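Local coordinates for protein vanadium-dependent haloperoxidase (Zobellia galactanivorans, PDB 4CIT) that is a vanadate-dependent iodoperoxidase, an enzyme that probably uses hydrogen peroxide to oxidise iodide, at residues Thr37-Asp42 and Ala299-Asn304. Residues are numbered along the deposited sequence; the frame is centred on the assembly and turned at random.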
loop_
_atom_site.group_PDB
_atom_site.type_symbol
_atom_site.label_atom_id
_atom_site.label_comp_id
_atom_site.label_asym_id
_atom_site.label_seq_id
_atom_site.Cartn_x
_atom_site.Cartn_y
_atom_site.Cartn_z
ATOM N N THR A 37 -19.702 8.030 10.182
ATOM C CA THR A 37 -19.908 7.275 8.947
ATOM C C THR A 37 -18.534 6.830 8.364
ATOM O O THR A 37 -17.472 7.283 8.790
ATOM C CB THR A 37 -20.580 8.120 7.873
ATOM O OG1 THR A 37 -19.755 9.264 7.668
ATOM C CG2 THR A 37 -22.067 8.443 8.294
ATOM N N PRO A 38 -18.582 5.924 7.386
ATOM C CA PRO A 38 -17.299 5.476 6.811
ATOM C C PRO A 38 -16.564 6.617 6.171
ATOM O O PRO A 38 -15.304 6.614 6.112
ATOM C CB PRO A 38 -17.719 4.478 5.718
ATOM C CG PRO A 38 -19.194 4.217 5.903
ATOM C CD PRO A 38 -19.754 5.149 6.918
ATOM N N GLU A 39 -17.295 7.649 5.759
ATOM C CA GLU A 39 -16.580 8.804 5.151
ATOM C C GLU A 39 -15.625 9.550 6.125
ATOM O O GLU A 39 -14.699 10.209 5.664
ATOM C CB GLU A 39 -17.547 9.711 4.421
ATOM C CG GLU A 39 -18.220 9.000 3.197
ATOM C CD GLU A 39 -19.484 8.145 3.430
ATOM O OE1 GLU A 39 -19.942 7.770 4.573
ATOM O OE2 GLU A 39 -20.081 7.824 2.390
ATOM N N GLU A 40 -15.834 9.431 7.456
ATOM C CA GLU A 40 -14.948 10.024 8.369
ATOM C C GLU A 40 -13.634 9.222 8.477
ATOM O O GLU A 40 -12.554 9.781 8.683
ATOM C CB GLU A 40 -15.634 10.218 9.739
ATOM C CG GLU A 40 -16.549 11.434 9.574
ATOM C CD GLU A 40 -17.704 11.498 10.499
ATOM O OE1 GLU A 40 -17.999 10.465 11.143
ATOM O OE2 GLU A 40 -18.334 12.586 10.556
ATOM N N LEU A 41 -13.729 7.899 8.340
ATOM C CA LEU A 41 -12.522 7.103 8.225
ATOM C C LEU A 41 -11.777 7.513 6.943
ATOM O O LEU A 41 -10.523 7.712 6.941
ATOM C CB LEU A 41 -12.922 5.656 8.223
ATOM C CG LEU A 41 -11.837 4.595 8.028
ATOM C CD1 LEU A 41 -10.784 4.670 9.081
ATOM C CD2 LEU A 41 -12.472 3.189 7.998
ATOM N N ASP A 42 -12.540 7.635 5.846
ATOM C CA ASP A 42 -11.927 8.056 4.606
ATOM C C ASP A 42 -11.207 9.415 4.725
ATOM O O ASP A 42 -10.178 9.622 4.067
ATOM C CB ASP A 42 -12.965 8.146 3.443
ATOM C CG ASP A 42 -13.511 6.786 3.001
ATOM O OD1 ASP A 42 -12.807 5.740 3.252
ATOM O OD2 ASP A 42 -14.610 6.780 2.351
ATOM N N ALA A 299 -14.543 1.035 -4.008
ATOM C CA ALA A 299 -15.336 -0.182 -3.940
ATOM C C ALA A 299 -16.246 -0.154 -2.718
ATOM O O ALA A 299 -17.402 -0.539 -2.780
ATOM C CB ALA A 299 -14.451 -1.411 -3.870
ATOM N N ALA A 300 -15.711 0.246 -1.586
ATOM C CA ALA A 300 -16.527 0.341 -0.418
ATOM C C ALA A 300 -17.649 1.378 -0.543
ATOM O O ALA A 300 -18.748 1.141 -0.062
ATOM C CB ALA A 300 -15.704 0.656 0.796
ATOM N N ARG A 301 -17.383 2.544 -1.156
ATOM C CA ARG A 301 -18.409 3.567 -1.322
ATOM C C ARG A 301 -19.451 3.098 -2.346
ATOM O O ARG A 301 -20.697 3.227 -2.113
ATOM C CB ARG A 301 -17.802 4.907 -1.703
ATOM C CG ARG A 301 -16.902 5.505 -0.635
ATOM C CD ARG A 301 -17.638 6.008 0.641
ATOM N NE ARG A 301 -18.156 4.896 1.420
ATOM C CZ ARG A 301 -17.351 4.076 2.130
ATOM N NH1 ARG A 301 -15.962 4.299 2.250
ATOM N NH2 ARG A 301 -17.919 3.067 2.725
ATOM N N LYS A 302 -18.993 2.470 -3.442
ATOM C CA LYS A 302 -19.877 1.992 -4.566
ATOM C C LYS A 302 -20.883 0.907 -4.103
ATOM O O LYS A 302 -21.980 0.844 -4.615
ATOM C CB LYS A 302 -19.045 1.456 -5.749
ATOM C CG LYS A 302 -19.834 1.093 -7.002
ATOM C CD LYS A 302 -18.925 0.724 -8.208
ATOM C CE LYS A 302 -19.745 0.222 -9.405
ATOM N NZ LYS A 302 -19.784 -1.292 -9.551
ATOM N N THR A 303 -20.525 0.172 -3.067
ATOM C CA THR A 303 -21.315 -0.877 -2.458
ATOM C C THR A 303 -22.122 -0.409 -1.240
ATOM O O THR A 303 -22.765 -1.226 -0.596
ATOM C CB THR A 303 -20.448 -2.082 -2.126
ATOM O OG1 THR A 303 -19.343 -1.715 -1.259
ATOM C CG2 THR A 303 -19.962 -2.782 -3.352
ATOM N N ASN A 304 -22.019 0.872 -0.921
ATOM C CA ASN A 304 -22.645 1.452 0.292
ATOM C C ASN A 304 -22.283 0.686 1.501
ATOM O O ASN A 304 -23.136 0.422 2.356
ATOM C CB ASN A 304 -24.180 1.458 0.128
ATOM C CG ASN A 304 -24.603 2.315 -1.036
ATOM O OD1 ASN A 304 -25.340 1.871 -1.938
ATOM N ND2 ASN A 304 -24.084 3.530 -1.075
#
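Arg-301 reaches from the last turn of helix 288-302 to the first turn of helix 38-55, where Pro-38, Glu-39 and Asp-42 gather round its end. The tight part lies at Asp-42, a buried residue: NH1 of Arg-301 donates to its OD2 at 2.8 Å, as part of a salt bridge. OD2 is met on its syn side, but the bond is bent (137° at the hydrogen). Tyr-314 of helix 307-335 hydrogen-bonds through OH to the other carboxylate oxygen, OD1, so the acid is gripped from two helices. Pro-38 CB lies over one face of the guanidinium, offset toward its rim, 3.3 Å from Arg-301 NH2, which also hydrogen-bonds to Thr-310 OG1. Bends at chi2 (-70°) and chi3 (70°) fold the arginine chain and bring its NH2 edge against the proline CB. On the exposed side the grip is looser. Glu-39 OE2 lies 3.6 Å from Arg-301 NE and well out of the guanidinium plane, a long, purely electrostatic pairing, and also touches CD. Beyond Arg-301, a Schellman motif at Asn-304 ends its helix. The arrangement is a three-residue salt-bridge network joining two helix ends at the periphery of this largely helical haloperoxidase.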